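Local coordinates for nitrogenase molybdenum-iron protein alpha chain (Clostridium pasteurianum, PDB 4WES) that carries the iron-molybdenum cofactor and, with the beta chain, the [8Fe-7S] cluster of nitrogenase, which reduces dinitrogen to ammonium, at residues 24-29 and 438-443; 118-123 and 150-155; 213-218 and 259-264; 475-480 and 510-515. All coordinates share one frame; numbering follows the deposited sequence.

Interaction 1 (24-29 and 438-443); sequences HIVIKT and TILIDD
H24 and D442 meet at one end of an antiparallel strand pair. The imidazole and carboxylate planes are nearly coplanar, 16° apart. ND1 of H24 gives its N-H to OD2 of D442 at 2.8 Å, using the anti lone pair of that oxygen. CG of D442 is anti to the backbone N (chi1 178°). The other carboxylate oxygen, OD1, bonds to the hydroxyl of Y375, so both ends of the buried group are held. D442 N also bonds to H24 O at 2.8 Å. Further along, V26 and L440 form a hydrogen-bonded pair, and K28 N bonds to T438 O.

The isoleucines share one face. I25 and I439 lie side by side and point the same way, with CG2 of I25 3.7 Å from CD1 of I439. I27 crosses I439 at an angle, CG1 to CG1 at 3.9 Å. On the other face, CG2 of V26 rests 4.0 Å from CB of L440.

Strand 25-27 thus adds an antiparallel edge to an otherwise parallel sheet. Helix 5-10 packs on the isoleucine face and helix 430-433 on the V26 and L440 face. Strand 361-367 flanks 439-441 on its far side.

Interaction 2 (118-123 and 150-155); sequences GGVNKL and IGDDIL
G118, the first residue after helix 112-117, has a positive phi and brings its CA to 3.6 Å from OD1 of D152. G119 follows at the N-cap position of helix 120-134. Its backbone N is gripped by the D152 carboxylate. The bond to OD1 is 2.9 Å long with an angle of 163° at the hydrogen, and it uses the syn lone pair. A second, weak bond runs from the same N to OD2 at 3.1 Å. OD2 also accepts a bond from NE2 of H74, so the buried carboxylate ties the helix start to strand 69-74.

The contact joins two helix-to-helix turns beside a four-stranded parallel sheet in an alternating alpha/beta domain. In the second turn, I150 packs on T110 of a beta chain, its side chain about 11 Å from the [8Fe-7S] cluster. G151 closes helix 146-149 with a Schellman motif, and D153 N-caps helix 154-165.

The V120 and D152 side chains run antiparallel past each other, CG1 of V120 3.6 Å from CG of D152. One turn on, L123 N bonds to G119 O. CD2 of L123 meets CG2 of I154 at 3.6 Å. Both side chains also rest on V141 of strand 138-143.

Interaction 3 (213-218 and 259-264); sequences LGEYNI and LVQCHR. With ICS (iron-sulfur-molybdenum cluster with interstitial carbon), chain F.
L213 pairs with V260 in a parallel bridge at the C-terminal end of a four-stranded parallel sheet, where strand ends and following loops line the cofactor pocket. This is the usual place for a site in such an alternating alpha-beta domain. The tight part is the backbone. L213 N bonds to L259 O at 2.7 Å, and Q261 N bonds to L213 O at 3.0 Å. The chain then turns a corner at G214. Its carbonyl O takes C262 N at 3.0 Å, with the donor tilted 22° from the carbonyl plane. CB of C262 also lies 3.2 Å from that oxygen, so the turn is closely packed.

The side chains fit more loosely. CD1 of L213 is 4.3 Å from CG2 of V260, and both residues pack on I266 and A270 of helix 263-277. E215 and Q261 run side by side, their carboxylate and amide planes 74° apart. OE2 of E215 comes to 3.8 Å of CG of Q261. The amide itself is engaged by N285 and the backbone N of F286. All seven touching residues are buried, so the looser part is not a solvent-facing one.

Beyond the strand ends lies the iron-molybdenum cluster. The Y216 ring approaches sulfur S2A obliquely, and its hydroxyl bonds to S265. I218 also lines the pocket. H482 and C262 are the protein ligands of the cluster. C262 sits at the N-cap of helix 263-277. Its SG is anti to the backbone N (chi1 176°) and binds iron FE1 of the cluster at 2.3 Å.

Interaction 4 (475-480 and 510-515); sequences GVLSKQ and PAWKMI
The six-membered ring of W512 meets G475, V476 and L477 obliquely. CZ3 of W512 lies 3.6 Å from C of G475, and CH2 lies 3.6 Å from O of V476. CZ2 is 3.7 Å from CA of L477. The leucine side chain crosses the indole at about a right angle. Its CG is anti to the backbone N (chi1 180°), and from there the branch CD1 comes to 3.8 Å from CZ2 of W512. I515 adds a lighter touch, CD1 to CA of G475 at 4.1 Å. The positive phi of G475 favours glycine at this point.

No direct hydrogen bond joins the two segments. One water bridges them instead. It donates to O of G475 and to O of W512, each at 3.0 Å.

The contact closes the chain around helix 492-507. The loop before that helix meets the 3-10 segment after it. W512 lies in this 3-10 segment, 510-513, in which K513 N bonds to P510 O.

Further out, NE1 of W512 gives its N-H to O of G506, which ties the indole to the end of helix 492-507. L477 packs on L503 and I507 of the same helix, and the backbone of L477 bonds to that of F461 in strand 460-462. The contact also lies at a subunit boundary, where I304 of a beta chain packs on W512.

How the interactions relate
Interactions 1 and 3 are buried, interaction 2 is partly buried, and interaction 4 is a surface contact. The first and third both join sheet strands, antiparallel at a sheet edge in one and parallel in the other, so backbone bonds dominate. Only interaction 3 supplies a metal ligand. Interaction 2 replaces strand pairing with a carboxylate grip on a helix start. Interaction 4 relies on one indole ring against backbone and a leucine, plus a bridging water. Interactions 2 and 3 are both nested in the loop closed by interaction 1. Interactions 3 and 4 come within about 8 Å at their nearest atoms without touching.

Interaction 1 (24-29 and 438-443)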
loop_
_atom_site.group_PDB
_atom_site.type_symbol
_atom_site.label_atom_id
_atom_site.label_comp_id
_atom_site.label_asym_id
_atom_site.label_seq_id
_atom_site.Cartn_x
_atom_site.Cartn_y
_atom_site.Cartn_z
ATOM N N HIS A 24 37.252 32.204 8.198
ATOM C CA HIS A 24 36.156 31.357 8.688
ATOM C C HIS A 24 36.589 29.917 8.982
ATOM O O HIS A 24 35.756 29.103 9.385
ATOM C CB HIS A 24 35.026 31.361 7.670
ATOM C CG HIS A 24 34.387 32.695 7.499
ATOM N ND1 HIS A 24 33.170 33.039 8.071
ATOM C CD2 HIS A 24 34.809 33.791 6.832
ATOM C CE1 HIS A 24 32.884 34.291 7.765
ATOM N NE2 HIS A 24 33.857 34.764 6.998
ATOM N N ILE A 25 37.858 29.611 8.736
ATOM C CA ILE A 25 38.363 28.243 8.886
ATOM C C ILE A 25 39.585 28.341 9.787
ATOM O O ILE A 25 40.518 29.062 9.464
ATOM C CB ILE A 25 38.750 27.639 7.521
ATOM C CG1 ILE A 25 37.565 27.627 6.593
ATOM C CG2 ILE A 25 39.288 26.224 7.715
ATOM C CD1 ILE A 25 37.941 27.413 5.149
ATOM N N VAL A 26 39.577 27.627 10.904
ATOM C CA VAL A 26 40.706 27.648 11.803
ATOM C C VAL A 26 40.985 26.262 12.320
ATOM O O VAL A 26 40.078 25.441 12.488
ATOM C CB VAL A 26 40.548 28.645 12.983
ATOM C CG1 VAL A 26 40.481 30.086 12.498
ATOM C CG2 VAL A 26 39.336 28.312 13.839
ATOM N N ILE A 27 42.267 25.994 12.561
ATOM C CA ILE A 27 42.704 24.721 13.124
ATOM C C ILE A 27 43.163 24.952 14.569
ATOM O O ILE A 27 44.011 25.801 14.825
ATOM C CB ILE A 27 43.810 24.065 12.255
ATOM C CG1 ILE A 27 43.265 23.733 10.836
ATOM C CG2 ILE A 27 44.351 22.815 12.932
ATOM C CD1 ILE A 27 44.312 23.296 9.814
ATOM N N LYS A 28 42.595 24.204 15.516
ATOM C CA LYS A 28 43.000 24.256 16.907
ATOM C C LYS A 28 44.232 23.381 17.058
ATOM O O LYS A 28 44.206 22.232 16.640
ATOM C CB LYS A 28 41.879 23.700 17.806
ATOM C CG LYS A 28 42.242 23.627 19.273
ATOM C CD LYS A 28 41.086 23.221 20.156
ATOM C CE LYS A 28 41.523 23.212 21.612
ATOM N NZ LYS A 28 40.442 22.972 22.594
ATOM N N THR A 29 45.267 23.914 17.689
ATOM C CA THR A 29 46.486 23.173 17.928
ATOM C C THR A 29 46.985 23.353 19.341
ATOM O O THR A 29 46.552 24.261 20.073
ATOM C CB THR A 29 47.625 23.624 16.981
ATOM O OG1 THR A 29 48.006 24.974 17.293
ATOM C CG2 THR A 29 47.211 23.515 15.496
ATOM N N THR A 438 42.076 19.590 15.425
ATOM C CA THR A 438 40.759 19.627 14.804
ATOM C C THR A 438 40.534 20.947 14.059
ATOM O O THR A 438 41.245 21.931 14.275
ATOM C CB THR A 438 39.662 19.363 15.865
ATOM O OG1 THR A 438 39.699 20.373 16.866
ATOM C CG2 THR A 438 39.817 17.971 16.435
ATOM N N ILE A 439 39.526 20.950 13.197
ATOM C CA ILE A 439 39.248 22.095 12.374
ATOM C C ILE A 439 37.826 22.588 12.570
ATOM O O ILE A 439 36.895 21.799 12.719
ATOM C CB ILE A 439 39.552 21.787 10.886
ATOM C CG1 ILE A 439 39.562 23.027 9.972
ATOM C CG2 ILE A 439 38.662 20.687 10.347
ATOM C CD1 ILE A 439 40.214 22.756 8.639
ATOM N N LEU A 440 37.692 23.917 12.549
ATOM C CA LEU A 440 36.411 24.574 12.620
ATOM C C LEU A 440 36.155 25.279 11.301
ATOM O O LEU A 440 37.041 25.941 10.773
ATOM C CB LEU A 440 36.407 25.583 13.766
ATOM C CG LEU A 440 36.471 24.913 15.143
ATOM C CD1 LEU A 440 37.882 24.695 15.634
ATOM C CD2 LEU A 440 35.592 25.572 16.191
ATOM N N ILE A 441 34.913 25.139 10.801
ATOM C CA ILE A 441 34.532 25.764 9.532
ATOM C C ILE A 441 33.192 26.492 9.711
ATOM O O ILE A 441 32.131 25.873 9.846
ATOM C CB ILE A 441 34.392 24.743 8.384
ATOM C CG1 ILE A 441 35.666 23.889 8.224
ATOM C CG2 ILE A 441 34.059 25.496 7.108
ATOM C CD1 ILE A 441 35.508 22.757 7.226
ATOM N N ASP A 442 33.238 27.810 9.687
ATOM C CA ASP A 442 32.050 28.645 9.784
ATOM C C ASP A 442 31.414 28.800 8.408
ATOM O O ASP A 442 32.093 29.062 7.416
ATOM C CB ASP A 442 32.411 30.007 10.373
ATOM C CG ASP A 442 31.242 30.943 10.454
ATOM O OD1 ASP A 442 30.358 30.661 11.295
ATOM O OD2 ASP A 442 31.208 31.916 9.675
ATOM N N ASP A 443 30.083 28.674 8.355
ATOM C CA ASP A 443 29.336 28.758 7.097
ATOM C C ASP A 443 29.954 27.810 6.063
ATOM O O ASP A 443 30.200 28.169 4.910
ATOM C CB ASP A 443 29.251 30.204 6.590
ATOM C CG ASP A 443 28.160 30.448 5.537
ATOM O OD1 ASP A 443 27.333 29.562 5.233
ATOM O OD2 ASP A 443 28.177 31.590 4.970
#

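Interaction 2 (118-123 and 150-155)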
loop_
_atom_site.group_PDB
_atom_site.type_symbol
_atom_site.label_atom_id
_atom_site.label_comp_id
_atom_site.label_asym_id
_atom_site.label_seq_id
_atom_site.Cartn_x
_atom_site.Cartn_y
_atom_site.Cartn_z
ATOM N N GLY A 118 -0.453 47.791 -1.321
ATOM C CA GLY A 118 -0.272 47.619 0.135
ATOM C C GLY A 118 -1.020 46.426 0.656
ATOM O O GLY A 118 -2.075 46.069 0.122
ATOM N N GLY A 119 -0.478 45.811 1.700
ATOM C CA GLY A 119 -1.080 44.619 2.281
ATOM C C GLY A 119 -1.705 44.775 3.629
ATOM O O GLY A 119 -2.156 43.798 4.219
ATOM N N VAL A 120 -1.802 46.011 4.105
ATOM C CA VAL A 120 -2.261 46.220 5.476
ATOM C C VAL A 120 -3.726 45.923 5.699
ATOM O O VAL A 120 -4.099 45.443 6.766
ATOM C CB VAL A 120 -1.935 47.643 5.983
ATOM C CG1 VAL A 120 -0.429 47.832 6.137
ATOM C CG2 VAL A 120 -2.554 48.723 5.099
ATOM N N ASN A 121 -4.571 46.129 4.698
ATOM C CA ASN A 121 -5.990 45.790 4.905
ATOM C C ASN A 121 -6.206 44.297 4.933
ATOM O O ASN A 121 -6.986 43.815 5.746
ATOM C CB ASN A 121 -6.865 46.418 3.832
ATOM C CG ASN A 121 -7.033 47.886 4.047
ATOM O OD1 ASN A 121 -7.166 48.644 3.093
ATOM N ND2 ASN A 121 -7.016 48.298 5.315
ATOM N N LYS A 122 -5.468 43.534 4.125
ATOM C CA LYS A 122 -5.605 42.104 4.176
ATOM C C LYS A 122 -5.084 41.563 5.501
ATOM O O LYS A 122 -5.643 40.640 6.083
ATOM C CB LYS A 122 -4.884 41.443 3.000
ATOM C CG LYS A 122 -5.213 39.963 2.830
ATOM C CD LYS A 122 -4.648 39.373 1.557
ATOM C CE LYS A 122 -5.252 38.025 1.242
ATOM N NZ LYS A 122 -4.564 37.416 0.067
ATOM N N LEU A 123 -3.984 42.146 5.983
ATOM C CA LEU A 123 -3.440 41.739 7.262
ATOM C C LEU A 123 -4.453 41.995 8.391
ATOM O O LEU A 123 -4.691 41.129 9.229
ATOM C CB LEU A 123 -2.128 42.447 7.570
ATOM C CG LEU A 123 -1.506 42.161 8.904
ATOM C CD1 LEU A 123 -1.247 40.677 9.099
ATOM C CD2 LEU A 123 -0.247 42.979 9.060
ATOM N N ILE A 150 7.139 47.406 0.618
ATOM C CA ILE A 150 5.852 47.843 0.068
ATOM C C ILE A 150 5.159 48.851 0.972
ATOM O O ILE A 150 4.097 49.371 0.620
ATOM C CB ILE A 150 4.915 46.674 -0.279
ATOM C CG1 ILE A 150 4.403 45.982 0.983
ATOM C CG2 ILE A 150 5.570 45.746 -1.299
ATOM C CD1 ILE A 150 3.401 44.910 0.702
ATOM N N GLY A 151 5.761 49.149 2.113
ATOM C CA GLY A 151 5.260 50.203 2.962
ATOM C C GLY A 151 4.342 49.795 4.071
ATOM O O GLY A 151 3.762 50.666 4.689
ATOM N N ASP A 152 4.184 48.497 4.308
ATOM C CA ASP A 152 3.252 48.017 5.309
ATOM C C ASP A 152 3.832 48.202 6.711
ATOM O O ASP A 152 4.867 47.681 7.027
ATOM C CB ASP A 152 2.953 46.530 5.106
ATOM C CG ASP A 152 1.966 46.227 3.982
ATOM O OD1 ASP A 152 1.593 47.128 3.189
ATOM O OD2 ASP A 152 1.566 45.045 3.885
ATOM N N ASP A 153 3.101 48.895 7.580
ATOM C CA ASP A 153 3.475 49.106 8.978
ATOM C C ASP A 153 2.729 48.085 9.836
ATOM O O ASP A 153 1.612 48.339 10.348
ATOM C CB ASP A 153 3.206 50.532 9.415
ATOM C CG ASP A 153 3.641 50.808 10.854
ATOM O OD1 ASP A 153 3.963 49.861 11.577
ATOM O OD2 ASP A 153 3.676 51.991 11.268
ATOM N N ILE A 154 3.340 46.930 10.016
ATOM C CA ILE A 154 2.667 45.856 10.723
ATOM C C ILE A 154 2.554 46.142 12.212
ATOM O O ILE A 154 1.651 45.639 12.891
ATOM C CB ILE A 154 3.299 44.472 10.464
ATOM C CG1 ILE A 154 4.743 44.385 10.984
ATOM C CG2 ILE A 154 3.202 44.130 8.990
ATOM C CD1 ILE A 154 5.306 42.962 11.046
ATOM N N LEU A 155 3.464 46.949 12.746
ATOM C CA LEU A 155 3.376 47.324 14.159
ATOM C C LEU A 155 2.055 48.079 14.407
ATOM O O LEU A 155 1.339 47.803 15.388
ATOM C CB LEU A 155 4.572 48.202 14.573
ATOM C CG LEU A 155 4.791 48.543 16.028
ATOM C CD1 LEU A 155 5.289 47.377 16.824
ATOM C CD2 LEU A 155 5.796 49.676 16.177
#

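Interaction 3 (213-218 and 259-264)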
loop_
_atom_site.group_PDB
_atom_site.type_symbol
_atom_site.label_atom_id
_atom_site.label_comp_id
_atom_site.label_asym_id
_atom_site.label_seq_id
_atom_site.Cartn_x
_atom_site.Cartn_y
_atom_site.Cartn_z
ATOM N N LEU A 213 15.678 27.745 28.948
ATOM C CA LEU A 213 15.705 28.744 27.886
ATOM C C LEU A 213 16.389 28.193 26.626
ATOM O O LEU A 213 17.459 27.568 26.720
ATOM C CB LEU A 213 16.458 29.991 28.324
ATOM C CG LEU A 213 15.919 30.789 29.520
ATOM C CD1 LEU A 213 16.706 32.078 29.660
ATOM C CD2 LEU A 213 14.430 31.041 29.410
ATOM N N GLY A 214 15.823 28.495 25.461
ATOM C CA GLY A 214 16.434 28.066 24.208
ATOM C C GLY A 214 16.350 26.565 24.041
ATOM O O GLY A 214 17.338 25.880 23.722
ATOM N N GLU A 215 15.154 26.053 24.240
ATOM C CA GLU A 215 14.850 24.645 24.100
ATOM C C GLU A 215 13.475 24.540 23.459
ATOM O O GLU A 215 12.508 25.128 23.974
ATOM C CB GLU A 215 14.874 23.941 25.447
ATOM C CG GLU A 215 14.281 22.562 25.421
ATOM C CD GLU A 215 14.871 21.645 24.374
ATOM O OE1 GLU A 215 14.094 20.888 23.746
ATOM O OE2 GLU A 215 16.117 21.681 24.190
ATOM N N TYR A 216 13.385 23.802 22.339
ATOM C CA TYR A 216 12.219 23.896 21.467
ATOM C C TYR A 216 11.447 22.593 21.334
ATOM O O TYR A 216 10.566 22.460 20.515
ATOM C CB TYR A 216 12.631 24.532 20.139
ATOM C CG TYR A 216 13.309 25.854 20.384
ATOM C CD1 TYR A 216 12.563 26.994 20.636
ATOM C CD2 TYR A 216 14.680 25.957 20.417
ATOM C CE1 TYR A 216 13.154 28.191 20.937
ATOM C CE2 TYR A 216 15.301 27.168 20.695
ATOM C CZ TYR A 216 14.541 28.290 20.954
ATOM O OH TYR A 216 15.130 29.505 21.239
ATOM N N ASN A 217 11.774 21.617 22.201
ATOM C CA ASN A 217 11.076 20.332 22.227
ATOM C C ASN A 217 11.088 19.603 20.895
ATOM O O ASN A 217 10.120 18.938 20.523
ATOM C CB ASN A 217 9.625 20.471 22.731
ATOM C CG ASN A 217 9.072 19.156 23.248
ATOM O OD1 ASN A 217 9.813 18.336 23.798
ATOM N ND2 ASN A 217 7.770 18.956 23.127
ATOM N N ILE A 218 12.219 19.682 20.184
ATOM C CA ILE A 218 12.333 18.935 18.937
ATOM C C ILE A 218 12.303 17.447 19.252
ATOM O O ILE A 218 13.056 16.963 20.087
ATOM C CB ILE A 218 13.610 19.309 18.192
ATOM C CG1 ILE A 218 13.730 20.836 17.962
ATOM C CG2 ILE A 218 13.704 18.531 16.883
ATOM C CD1 ILE A 218 12.528 21.503 17.297
ATOM N N LEU A 259 18.148 28.188 32.787
ATOM C CA LEU A 259 19.065 27.206 32.215
ATOM C C LEU A 259 19.137 27.487 30.706
ATOM O O LEU A 259 18.136 27.370 30.030
ATOM C CB LEU A 259 18.567 25.802 32.460
ATOM C CG LEU A 259 18.117 25.437 33.872
ATOM C CD1 LEU A 259 17.611 24.005 33.926
ATOM C CD2 LEU A 259 19.173 25.676 34.909
ATOM N N VAL A 260 20.307 27.750 30.170
ATOM C CA VAL A 260 20.442 28.105 28.761
ATOM C C VAL A 260 20.977 26.914 27.976
ATOM O O VAL A 260 22.158 26.569 28.084
ATOM C CB VAL A 260 21.332 29.348 28.602
ATOM C CG1 VAL A 260 21.655 29.627 27.147
ATOM C CG2 VAL A 260 20.669 30.570 29.235
ATOM N N GLN A 261 20.102 26.280 27.201
ATOM C CA GLN A 261 20.479 25.140 26.366
ATOM C C GLN A 261 21.081 25.648 25.040
ATOM O O GLN A 261 22.254 25.449 24.802
ATOM C CB GLN A 261 19.275 24.207 26.134
ATOM C CG GLN A 261 19.555 23.000 25.230
ATOM C CD GLN A 261 20.550 22.051 25.816
ATOM O OE1 GLN A 261 20.450 21.696 26.996
ATOM N NE2 GLN A 261 21.488 21.590 24.993
ATOM N N CYS A 262 20.278 26.327 24.237
ATOM C CA CYS A 262 20.795 26.979 23.044
ATOM C C CYS A 262 21.258 28.394 23.392
ATOM O O CYS A 262 20.421 29.300 23.573
ATOM C CB CYS A 262 19.745 27.062 21.935
ATOM S SG CYS A 262 20.417 27.969 20.553
ATOM N N HIS A 263 22.570 28.589 23.512
ATOM C CA HIS A 263 23.067 29.920 23.810
ATOM C C HIS A 263 22.707 30.931 22.732
ATOM O O HIS A 263 22.262 32.053 23.017
ATOM C CB HIS A 263 24.583 29.886 24.029
ATOM C CG HIS A 263 25.186 31.237 24.207
ATOM N ND1 HIS A 263 25.806 31.923 23.181
ATOM C CD2 HIS A 263 25.256 32.051 25.295
ATOM C CE1 HIS A 263 26.224 33.092 23.641
ATOM N NE2 HIS A 263 25.894 33.206 24.920
ATOM N N ARG A 264 22.944 30.584 21.464
ATOM C CA ARG A 264 22.829 31.551 20.404
ATOM C C ARG A 264 21.434 32.178 20.336
ATOM O O ARG A 264 21.298 33.392 20.178
ATOM C CB ARG A 264 23.180 30.873 19.050
ATOM C CG ARG A 264 23.113 31.761 17.828
ATOM C CD ARG A 264 24.146 32.866 17.767
ATOM N NE ARG A 264 23.779 34.066 18.519
ATOM C CZ ARG A 264 24.537 34.729 19.372
ATOM N NH1 ARG A 264 25.697 34.269 19.794
ATOM N NH2 ARG A 264 24.061 35.860 19.878
HETATM FE FE1 ICS F . 19.404 26.978 18.765
HETATM MO MO1 ICS F . 17.869 23.791 12.775
HETATM FE FE2 ICS F . 18.701 27.359 16.229
HETATM FE FE3 ICS F . 17.698 25.289 17.592
HETATM FE FE4 ICS F . 20.271 25.337 16.929
HETATM FE FE5 ICS F . 19.722 24.174 14.691
HETATM FE FE6 ICS F . 18.116 26.152 14.029
HETATM FE FE7 ICS F . 17.173 24.125 15.339
HETATM C CX ICS F . 18.659 25.406 15.831
HETATM S S1A ICS F . 20.804 27.571 17.033
HETATM S S1B ICS F . 19.682 25.266 12.716
HETATM S S2A ICS F . 17.334 27.507 18.037
HETATM S S2B ICS F . 18.060 28.315 14.325
HETATM S S3A ICS F . 21.644 23.950 15.848
HETATM S S3B ICS F . 16.153 25.183 13.643
HETATM S S4A ICS F . 19.407 24.676 18.949
HETATM S S4B ICS F . 18.360 22.400 14.593
HETATM S S5A ICS F . 16.019 23.869 17.198
#

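Interaction 4 (475-480 and 510-515)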
loop_
_atom_site.group_PDB
_atom_site.type_symbol
_atom_site.label_atom_id
_atom_site.label_comp_id
_atom_site.label_asym_id
_atom_site.label_seq_id
_atom_site.Cartn_x
_atom_site.Cartn_y
_atom_site.Cartn_z
ATOM N N GLY A 475 28.676 7.361 -0.093
ATOM C CA GLY A 475 28.937 6.175 0.696
ATOM C C GLY A 475 29.290 6.425 2.146
ATOM O O GLY A 475 29.842 5.535 2.792
ATOM N N VAL A 476 28.965 7.609 2.677
ATOM C CA VAL A 476 29.241 7.964 4.076
ATOM C C VAL A 476 27.919 8.236 4.785
ATOM O O VAL A 476 27.057 8.928 4.267
ATOM C CB VAL A 476 30.141 9.218 4.129
ATOM C CG1 VAL A 476 30.350 9.725 5.541
ATOM C CG2 VAL A 476 31.481 8.926 3.438
ATOM N N LEU A 477 27.776 7.698 6.001
ATOM C CA LEU A 477 26.584 7.930 6.784
ATOM C C LEU A 477 26.439 9.395 7.166
ATOM O O LEU A 477 27.390 10.023 7.641
ATOM C CB LEU A 477 26.658 7.111 8.072
ATOM C CG LEU A 477 25.467 7.251 9.009
ATOM C CD1 LEU A 477 24.210 6.665 8.405
ATOM C CD2 LEU A 477 25.767 6.624 10.364
ATOM N N SER A 478 25.216 9.918 6.994
ATOM C CA SER A 478 24.898 11.241 7.506
ATOM C C SER A 478 23.612 11.201 8.294
ATOM O O SER A 478 22.549 10.991 7.719
ATOM C CB SER A 478 24.791 12.278 6.373
ATOM O OG SER A 478 24.483 13.558 6.893
ATOM N N LYS A 479 23.692 11.425 9.594
ATOM C CA LYS A 479 22.500 11.570 10.420
ATOM C C LYS A 479 22.239 13.037 10.660
ATOM O O LYS A 479 23.153 13.834 10.913
ATOM C CB LYS A 479 22.639 10.785 11.727
ATOM C CG LYS A 479 22.551 9.258 11.532
ATOM C CD LYS A 479 21.234 8.811 10.955
ATOM C CE LYS A 479 21.014 7.315 10.884
ATOM N NZ LYS A 479 19.647 7.029 10.370
ATOM N N GLN A 480 20.960 13.400 10.592
ATOM C CA GLN A 480 20.522 14.782 10.735
ATOM C C GLN A 480 20.459 15.198 12.217
ATOM O O GLN A 480 19.762 14.584 13.022
ATOM C CB GLN A 480 19.129 14.929 10.157
ATOM C CG GLN A 480 19.034 14.634 8.672
ATOM C CD GLN A 480 17.644 14.879 8.151
ATOM O OE1 GLN A 480 17.177 16.028 8.090
ATOM N NE2 GLN A 480 16.925 13.815 7.814
ATOM N N PRO A 510 23.441 -2.872 6.047
ATOM C CA PRO A 510 24.250 -3.686 5.114
ATOM C C PRO A 510 24.501 -3.048 3.772
ATOM O O PRO A 510 25.536 -3.338 3.155
ATOM C CB PRO A 510 23.459 -4.982 5.023
ATOM C CG PRO A 510 22.767 -5.086 6.349
ATOM C CD PRO A 510 22.362 -3.664 6.651
ATOM N N ALA A 511 23.563 -2.242 3.272
ATOM C CA ALA A 511 23.681 -1.745 1.899
ATOM C C ALA A 511 24.929 -0.908 1.655
ATOM O O ALA A 511 25.350 -0.766 0.509
ATOM C CB ALA A 511 22.433 -0.973 1.499
ATOM N N TRP A 512 25.525 -0.334 2.717
ATOM C CA TRP A 512 26.735 0.424 2.510
ATOM C C TRP A 512 27.826 -0.403 1.817
ATOM O O TRP A 512 28.665 0.179 1.124
ATOM C CB TRP A 512 27.299 0.966 3.827
ATOM C CG TRP A 512 26.461 1.991 4.536
ATOM C CD1 TRP A 512 25.895 1.870 5.751
ATOM C CD2 TRP A 512 26.093 3.289 4.048
ATOM N NE1 TRP A 512 25.224 3.014 6.078
ATOM C CE2 TRP A 512 25.333 3.913 5.056
ATOM C CE3 TRP A 512 26.395 4.013 2.890
ATOM C CZ2 TRP A 512 24.832 5.201 4.920
ATOM C CZ3 TRP A 512 25.885 5.305 2.758
ATOM C CH2 TRP A 512 25.114 5.886 3.790
ATOM N N LYS A 513 27.823 -1.705 2.027
ATOM C CA LYS A 513 28.855 -2.592 1.496
ATOM C C LYS A 513 28.447 -3.192 0.166
ATOM O O LYS A 513 29.194 -4.018 -0.382
ATOM C CB LYS A 513 29.174 -3.706 2.477
ATOM C CG LYS A 513 29.745 -3.192 3.793
ATOM C CD LYS A 513 30.088 -4.339 4.746
ATOM C CE LYS A 513 30.810 -3.867 6.002
ATOM N NZ LYS A 513 31.304 -5.021 6.821
ATOM N N MET A 514 27.290 -2.817 -0.369
ATOM C CA MET A 514 26.738 -3.397 -1.585
ATOM C C MET A 514 26.736 -2.416 -2.746
ATOM O O MET A 514 26.204 -2.726 -3.812
ATOM C CB MET A 514 25.319 -3.870 -1.352
ATOM C CG MET A 514 25.181 -4.928 -0.293
ATOM S SD MET A 514 23.442 -5.206 0.067
ATOM C CE MET A 514 23.616 -6.158 1.537
ATOM N N ILE A 515 27.348 -1.252 -2.560
ATOM C CA ILE A 515 27.235 -0.190 -3.548
ATOM C C ILE A 515 27.898 -0.557 -4.883
ATOM O O ILE A 515 27.353 -0.243 -5.937
ATOM C CB ILE A 515 27.795 1.102 -2.957
ATOM C CG1 ILE A 515 26.862 1.611 -1.852
ATOM C CG2 ILE A 515 28.003 2.164 -4.015
ATOM C CD1 ILE A 515 27.361 2.784 -1.052
HETATM O O HOH W 1 30.042 2.774 1.610
#